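PDB 4GQZ: putative periplasmic or exported protein, which probably binds copper in the periplasm and contributes to copper resistance in Salmonella, forming a V-shaped dimer. Local coordinates for residues E21-R34 / Q113-P125. Numbering follows the deposited sequence.
Sequences EQIVDTIDQTPQSR and QSYRNGFIGVWLP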
loop_
_atom_site.group_PDB
_atom_site.type_symbol
_atom_site.label_atom_id
_atom_site.label_comp_id
_atom_site.label_asym_id
_atom_site.label_seq_id
_atom_site.Cartn_x
_atom_site.Cartn_y
_atom_site.Cartn_z
ATOM N N GLU B 21 -4.300 -2.510 -2.348
ATOM C CA GLU B 21 -4.171 -3.509 -3.410
ATOM C C GLU B 21 -5.463 -4.295 -3.635
ATOM O O GLU B 21 -5.860 -4.543 -4.779
ATOM C CB GLU B 21 -3.036 -4.495 -3.120
ATOM C CG GLU B 21 -1.645 -3.891 -3.189
ATOM C CD GLU B 21 -0.560 -4.928 -3.464
ATOM O OE1 GLU B 21 -0.885 -6.126 -3.683
ATOM O OE2 GLU B 21 0.638 -4.535 -3.471
ATOM N N GLN B 22 -6.098 -4.714 -2.545
ATOM C CA GLN B 22 -7.371 -5.417 -2.637
ATOM C C GLN B 22 -8.437 -4.527 -3.264
ATOM O O GLN B 22 -9.293 -5.011 -4.000
ATOM C CB GLN B 22 -7.824 -5.915 -1.253
ATOM C CG GLN B 22 -6.857 -6.911 -0.609
ATOM C CD GLN B 22 -7.197 -7.240 0.851
ATOM O OE1 GLN B 22 -7.759 -6.422 1.583
ATOM N NE2 GLN B 22 -6.852 -8.451 1.272
ATOM N N ILE B 23 -8.390 -3.227 -2.991
ATOM C CA ILE B 23 -9.372 -2.310 -3.595
ATOM C C ILE B 23 -9.145 -2.210 -5.103
ATOM O O ILE B 23 -10.080 -2.363 -5.894
ATOM C CB ILE B 23 -9.288 -0.892 -3.011
ATOM C CG1 ILE B 23 -9.673 -0.896 -1.531
ATOM C CG2 ILE B 23 -10.197 0.064 -3.774
ATOM C CD1 ILE B 23 -9.446 0.447 -0.851
ATOM N N VAL B 24 -7.903 -1.923 -5.493
ATOM C CA VAL B 24 -7.533 -1.849 -6.906
ATOM C C VAL B 24 -7.862 -3.147 -7.632
ATOM O O VAL B 24 -8.552 -3.122 -8.679
ATOM C CB VAL B 24 -6.052 -1.461 -7.063
ATOM C CG1 VAL B 24 -5.600 -1.586 -8.514
ATOM C CG2 VAL B 24 -5.845 -0.037 -6.555
ATOM N N ASP B 25 -7.414 -4.280 -7.078
ATOM C CA ASP B 25 -7.740 -5.591 -7.649
ATOM C C ASP B 25 -9.253 -5.795 -7.792
ATOM O O ASP B 25 -9.726 -6.296 -8.809
ATOM C CB ASP B 25 -7.189 -6.729 -6.780
ATOM C CG ASP B 25 -5.679 -6.797 -6.784
ATOM O OD1 ASP B 25 -5.054 -6.120 -7.624
ATOM O OD2 ASP B 25 -5.117 -7.531 -5.935
ATOM N N THR B 26 -10.010 -5.427 -6.764
ATOM C CA THR B 26 -11.456 -5.658 -6.789
ATOM C C THR B 26 -12.091 -4.871 -7.926
ATOM O O THR B 26 -12.931 -5.392 -8.686
ATOM C CB THR B 26 -12.123 -5.238 -5.455
ATOM O OG1 THR B 26 -11.536 -5.974 -4.363
ATOM C CG2 THR B 26 -13.615 -5.490 -5.503
ATOM N N ILE B 27 -11.682 -3.614 -8.057
ATOM C CA ILE B 27 -12.290 -2.750 -9.064
ATOM C C ILE B 27 -11.895 -3.175 -10.471
ATOM O O ILE B 27 -12.752 -3.320 -11.356
ATOM C CB ILE B 27 -11.928 -1.276 -8.832
ATOM C CG1 ILE B 27 -12.471 -0.792 -7.484
ATOM C CG2 ILE B 27 -12.523 -0.397 -9.919
ATOM C CD1 ILE B 27 -12.183 0.679 -7.226
ATOM N N ASP B 28 -10.605 -3.384 -10.692
ATOM C CA ASP B 28 -10.125 -3.766 -12.027
ATOM C C ASP B 28 -10.733 -5.087 -12.467
ATOM O O ASP B 28 -11.005 -5.296 -13.650
ATOM C CB ASP B 28 -8.600 -3.874 -12.016
ATOM C CG ASP B 28 -7.967 -3.547 -13.376
ATOM O OD1 ASP B 28 -8.682 -3.164 -14.341
ATOM O OD2 ASP B 28 -6.732 -3.663 -13.480
ATOM N N GLN B 29 -10.966 -5.982 -11.513
ATOM C CA GLN B 29 -11.396 -7.324 -11.864
ATOM C C GLN B 29 -12.906 -7.487 -11.804
ATOM O O GLN B 29 -13.400 -8.601 -11.972
ATOM C CB GLN B 29 -10.717 -8.359 -10.962
ATOM C CG GLN B 29 -9.199 -8.443 -11.132
ATOM C CD GLN B 29 -8.555 -9.351 -10.104
ATOM O OE1 GLN B 29 -9.172 -10.315 -9.657
ATOM N NE2 GLN B 29 -7.315 -9.050 -9.719
ATOM N N THR B 30 -13.637 -6.397 -11.576
ATOM C CA THR B 30 -15.091 -6.514 -11.441
ATOM C C THR B 30 -15.683 -7.061 -12.747
ATOM O O THR B 30 -15.368 -6.577 -13.838
ATOM C CB THR B 30 -15.782 -5.197 -10.976
ATOM O OG1 THR B 30 -17.190 -5.421 -10.798
ATOM C CG2 THR B 30 -15.614 -4.108 -11.996
ATOM N N PRO B 31 -16.501 -8.115 -12.642
ATOM C CA PRO B 31 -17.071 -8.745 -13.836
ATOM C C PRO B 31 -18.343 -8.046 -14.300
ATOM O O PRO B 31 -19.389 -8.688 -14.408
ATOM C CB PRO B 31 -17.419 -10.147 -13.342
ATOM C CG PRO B 31 -17.793 -9.929 -11.906
ATOM C CD PRO B 31 -16.854 -8.847 -11.410
ATOM N N GLN B 32 -18.255 -6.748 -14.552
ATOM C CA GLN B 32 -19.361 -6.000 -15.139
ATOM C C GLN B 32 -18.866 -5.320 -16.399
ATOM O O GLN B 32 -17.672 -5.033 -16.530
ATOM C CB GLN B 32 -19.843 -4.902 -14.197
ATOM C CG GLN B 32 -20.370 -5.350 -12.855
ATOM C CD GLN B 32 -20.477 -4.176 -11.910
ATOM O OE1 GLN B 32 -20.325 -3.027 -12.330
ATOM N NE2 GLN B 32 -20.722 -4.448 -10.633
ATOM N N SER B 33 -19.784 -5.046 -17.320
ATOM C CA SER B 33 -19.447 -4.237 -18.481
ATOM C C SER B 33 -19.138 -2.828 -18.003
ATOM O O SER B 33 -19.588 -2.406 -16.933
ATOM C CB SER B 33 -20.599 -4.235 -19.492
ATOM O OG SER B 33 -21.799 -4.693 -18.889
ATOM N N ARG B 34 -18.340 -2.105 -18.773
ATOM C CA ARG B 34 -18.044 -0.723 -18.432
ATOM C C ARG B 34 -19.059 0.176 -19.155
ATOM O O ARG B 34 -19.562 -0.186 -20.225
ATOM C CB ARG B 34 -16.600 -0.371 -18.816
ATOM C CG ARG B 34 -15.519 -1.323 -18.246
ATOM C CD ARG B 34 -15.751 -1.585 -16.765
ATOM N NE ARG B 34 -14.546 -1.900 -15.981
ATOM C CZ ARG B 34 -14.317 -3.075 -15.402
ATOM N NH1 ARG B 34 -15.190 -4.067 -15.537
ATOM N NH2 ARG B 34 -13.218 -3.254 -14.669
ATOM N N GLN B 113 -5.134 -14.907 -16.290
ATOM C CA GLN B 113 -6.375 -14.758 -17.037
ATOM C C GLN B 113 -6.750 -13.285 -17.114
ATOM O O GLN B 113 -6.819 -12.617 -16.084
ATOM C CB GLN B 113 -7.475 -15.503 -16.291
ATOM C CG GLN B 113 -8.760 -15.682 -17.063
ATOM C CD GLN B 113 -8.741 -16.929 -17.914
ATOM O OE1 GLN B 113 -7.680 -17.503 -18.177
ATOM N NE2 GLN B 113 -9.915 -17.365 -18.344
ATOM N N SER B 114 -6.981 -12.760 -18.318
ATOM C CA SER B 114 -7.457 -11.376 -18.446
ATOM C C SER B 114 -8.829 -11.250 -17.806
ATOM O O SER B 114 -9.568 -12.230 -17.722
ATOM C CB SER B 114 -7.517 -10.934 -19.911
ATOM O OG SER B 114 -8.397 -11.766 -20.656
ATOM N N TYR B 115 -9.171 -10.052 -17.345
ATOM C CA TYR B 115 -10.450 -9.848 -16.657
ATOM C C TYR B 115 -11.554 -9.543 -17.662
ATOM O O TYR B 115 -11.314 -9.528 -18.878
ATOM C CB TYR B 115 -10.351 -8.708 -15.636
ATOM C CG TYR B 115 -9.045 -8.698 -14.871
ATOM C CD1 TYR B 115 -8.463 -9.883 -14.443
ATOM C CD2 TYR B 115 -8.384 -7.504 -14.605
ATOM C CE1 TYR B 115 -7.256 -9.886 -13.764
ATOM C CE2 TYR B 115 -7.172 -7.494 -13.923
ATOM C CZ TYR B 115 -6.618 -8.692 -13.504
ATOM O OH TYR B 115 -5.414 -8.709 -12.819
ATOM N N ARG B 116 -12.752 -9.295 -17.140
ATOM C CA ARG B 116 -13.930 -8.957 -17.935
ATOM C C ARG B 116 -13.655 -7.718 -18.788
ATOM O O ARG B 116 -14.175 -7.590 -19.902
ATOM C CB ARG B 116 -15.125 -8.729 -16.996
ATOM C CG ARG B 116 -16.389 -8.164 -17.665
ATOM C CD ARG B 116 -16.866 -9.075 -18.779
ATOM N NE ARG B 116 -17.393 -8.293 -19.897
ATOM C CZ ARG B 116 -18.628 -7.807 -19.940
ATOM N NH1 ARG B 116 -19.459 -8.032 -18.924
ATOM N NH2 ARG B 116 -19.032 -7.096 -20.993
ATOM N N ASN B 117 -12.814 -6.821 -18.272
ATOM C CA ASN B 117 -12.476 -5.603 -18.995
ATOM C C ASN B 117 -11.315 -5.767 -19.984
ATOM O O ASN B 117 -10.861 -4.790 -20.572
ATOM C CB ASN B 117 -12.219 -4.436 -18.028
ATOM C CG ASN B 117 -10.920 -4.598 -17.217
ATOM O OD1 ASN B 117 -10.273 -5.637 -17.267
ATOM N ND2 ASN B 117 -10.553 -3.562 -16.463
ATOM N N GLY B 118 -10.832 -6.995 -20.151
ATOM C CA GLY B 118 -9.754 -7.266 -21.093
ATOM C C GLY B 118 -8.349 -6.944 -20.604
ATOM O O GLY B 118 -7.370 -7.083 -21.360
ATOM N N PHE B 119 -8.232 -6.526 -19.342
ATOM C CA PHE B 119 -6.912 -6.195 -18.797
ATOM C C PHE B 119 -6.357 -7.287 -17.885
ATOM O O PHE B 119 -7.091 -8.172 -17.424
ATOM C CB PHE B 119 -6.965 -4.866 -18.034
ATOM C CG PHE B 119 -6.984 -3.654 -18.921
ATOM C CD1 PHE B 119 -8.173 -3.236 -19.540
ATOM C CD2 PHE B 119 -5.822 -2.916 -19.128
ATOM C CE1 PHE B 119 -8.202 -2.105 -20.360
ATOM C CE2 PHE B 119 -5.835 -1.780 -19.946
ATOM C CZ PHE B 119 -7.036 -1.373 -20.569
ATOM N N ILE B 120 -5.047 -7.219 -17.657
ATOM C CA ILE B 120 -4.388 -7.948 -16.581
ATOM C C ILE B 120 -3.584 -6.944 -15.767
ATOM O O ILE B 120 -2.891 -6.103 -16.341
ATOM C CB ILE B 120 -3.405 -8.989 -17.129
ATOM C CG1 ILE B 120 -4.148 -10.000 -18.016
ATOM C CG2 ILE B 120 -2.688 -9.685 -15.978
ATOM C CD1 ILE B 120 -3.264 -10.785 -18.937
ATOM N N GLY B 121 -3.654 -7.024 -14.441
ATOM C CA GLY B 121 -2.857 -6.143 -13.604
ATOM C C GLY B 121 -1.727 -6.874 -12.890
ATOM O O GLY B 121 -1.914 -7.995 -12.414
ATOM N N VAL B 122 -0.539 -6.272 -12.848
ATOM C CA VAL B 122 0.539 -6.823 -12.028
ATOM C C VAL B 122 1.070 -5.797 -11.041
ATOM O O VAL B 122 1.073 -4.597 -11.317
ATOM C CB VAL B 122 1.712 -7.356 -12.870
ATOM C CG1 VAL B 122 1.274 -8.575 -13.665
ATOM C CG2 VAL B 122 2.240 -6.267 -13.808
ATOM N N TRP B 123 1.538 -6.280 -9.897
ATOM C CA TRP B 123 2.124 -5.419 -8.885
ATOM C C TRP B 123 3.636 -5.562 -8.918
ATOM O O TRP B 123 4.181 -6.655 -8.727
ATOM C CB TRP B 123 1.566 -5.788 -7.514
ATOM C CG TRP B 123 0.092 -5.453 -7.365
ATOM C CD1 TRP B 123 -0.974 -6.308 -7.526
ATOM C CD2 TRP B 123 -0.466 -4.180 -7.017
ATOM N NE1 TRP B 123 -2.152 -5.636 -7.301
ATOM C CE2 TRP B 123 -1.870 -4.333 -6.980
ATOM C CE3 TRP B 123 0.084 -2.927 -6.740
ATOM C CZ2 TRP B 123 -2.730 -3.273 -6.683
ATOM C CZ3 TRP B 123 -0.765 -1.879 -6.438
ATOM C CH2 TRP B 123 -2.162 -2.057 -6.417
ATOM N N LEU B 124 4.317 -4.448 -9.159
ATOM C CA LEU B 124 5.732 -4.483 -9.505
ATOM C C LEU B 124 6.546 -3.604 -8.552
ATOM O O LEU B 124 6.035 -2.609 -8.031
ATOM C CB LEU B 124 5.907 -4.000 -10.952
ATOM C CG LEU B 124 5.245 -4.821 -12.068
ATOM C CD1 LEU B 124 5.443 -4.157 -13.404
ATOM C CD2 LEU B 124 5.832 -6.223 -12.116
ATOM N N PRO B 125 7.817 -3.971 -8.320
ATOM C CA PRO B 125 8.708 -3.104 -7.532
ATOM C C PRO B 125 8.790 -1.735 -8.191
ATOM O O PRO B 125 8.729 -1.653 -9.418
ATOM C CB PRO B 125 10.075 -3.796 -7.630
ATOM C CG PRO B 125 9.800 -5.193 -8.117
ATOM C CD PRO B 125 8.517 -5.137 -8.895
HETATM O O HOH W 1 -5.669 -6.903 -10.524
HETATM O O HOH W 2 -12.830 -6.598 -15.374
HETATM O O HOH W 3 -13.139 -10.034 -14.234
HETATM O O HOH W 4 -19.515 -10.614 -17.172
HETATM O O HOH W 5 -11.870 -0.706 -17.080
#
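Glu21 lies flat over one face of the Trp123 indole: the carboxylate and indole planes are stacked, 3° apart, and Glu21 CG lies 3.6 Å from the centroid of the Trp123 six-membered ring, a CH-pi contact. One helical turn on, Asp25 meets the edge of the same indole, where Trp123 NE1 donates to the syn lone pair of Asp25 OD1 at 3.0 Å and fixes the rotation of the ring. Val24 CG1 packs obliquely against Trp123 CZ2. Gln29 sets its CG squarely over the Tyr115 ring, 3.4 Å from its centroid, while a water joins Gln29 NE2, Asp25 OD1 and Tyr115 OH. Asp28 extends to the turn 115-118, its chi1 of -150° swinging CG roughly opposite the backbone N, and Asp28 OD1 accepts from Asn117 ND2 at 2.9 Å; His81 also binds OD1, and Tyr65 and Ser67 hold OD2, so the buried carboxylate is gripped through both oxygens. Arg34 lays its guanidinium over Asn117 CB, with NH1 bound to the carbonyls of Thr30 and Gln32. The helical segment 21-28 runs nearly antiparallel to strand 120-125 (168°), an outermost strand, within this chain, of its sheet, and packs also on the adjacent strand 63-68 and on strand 46-50 of another sheet.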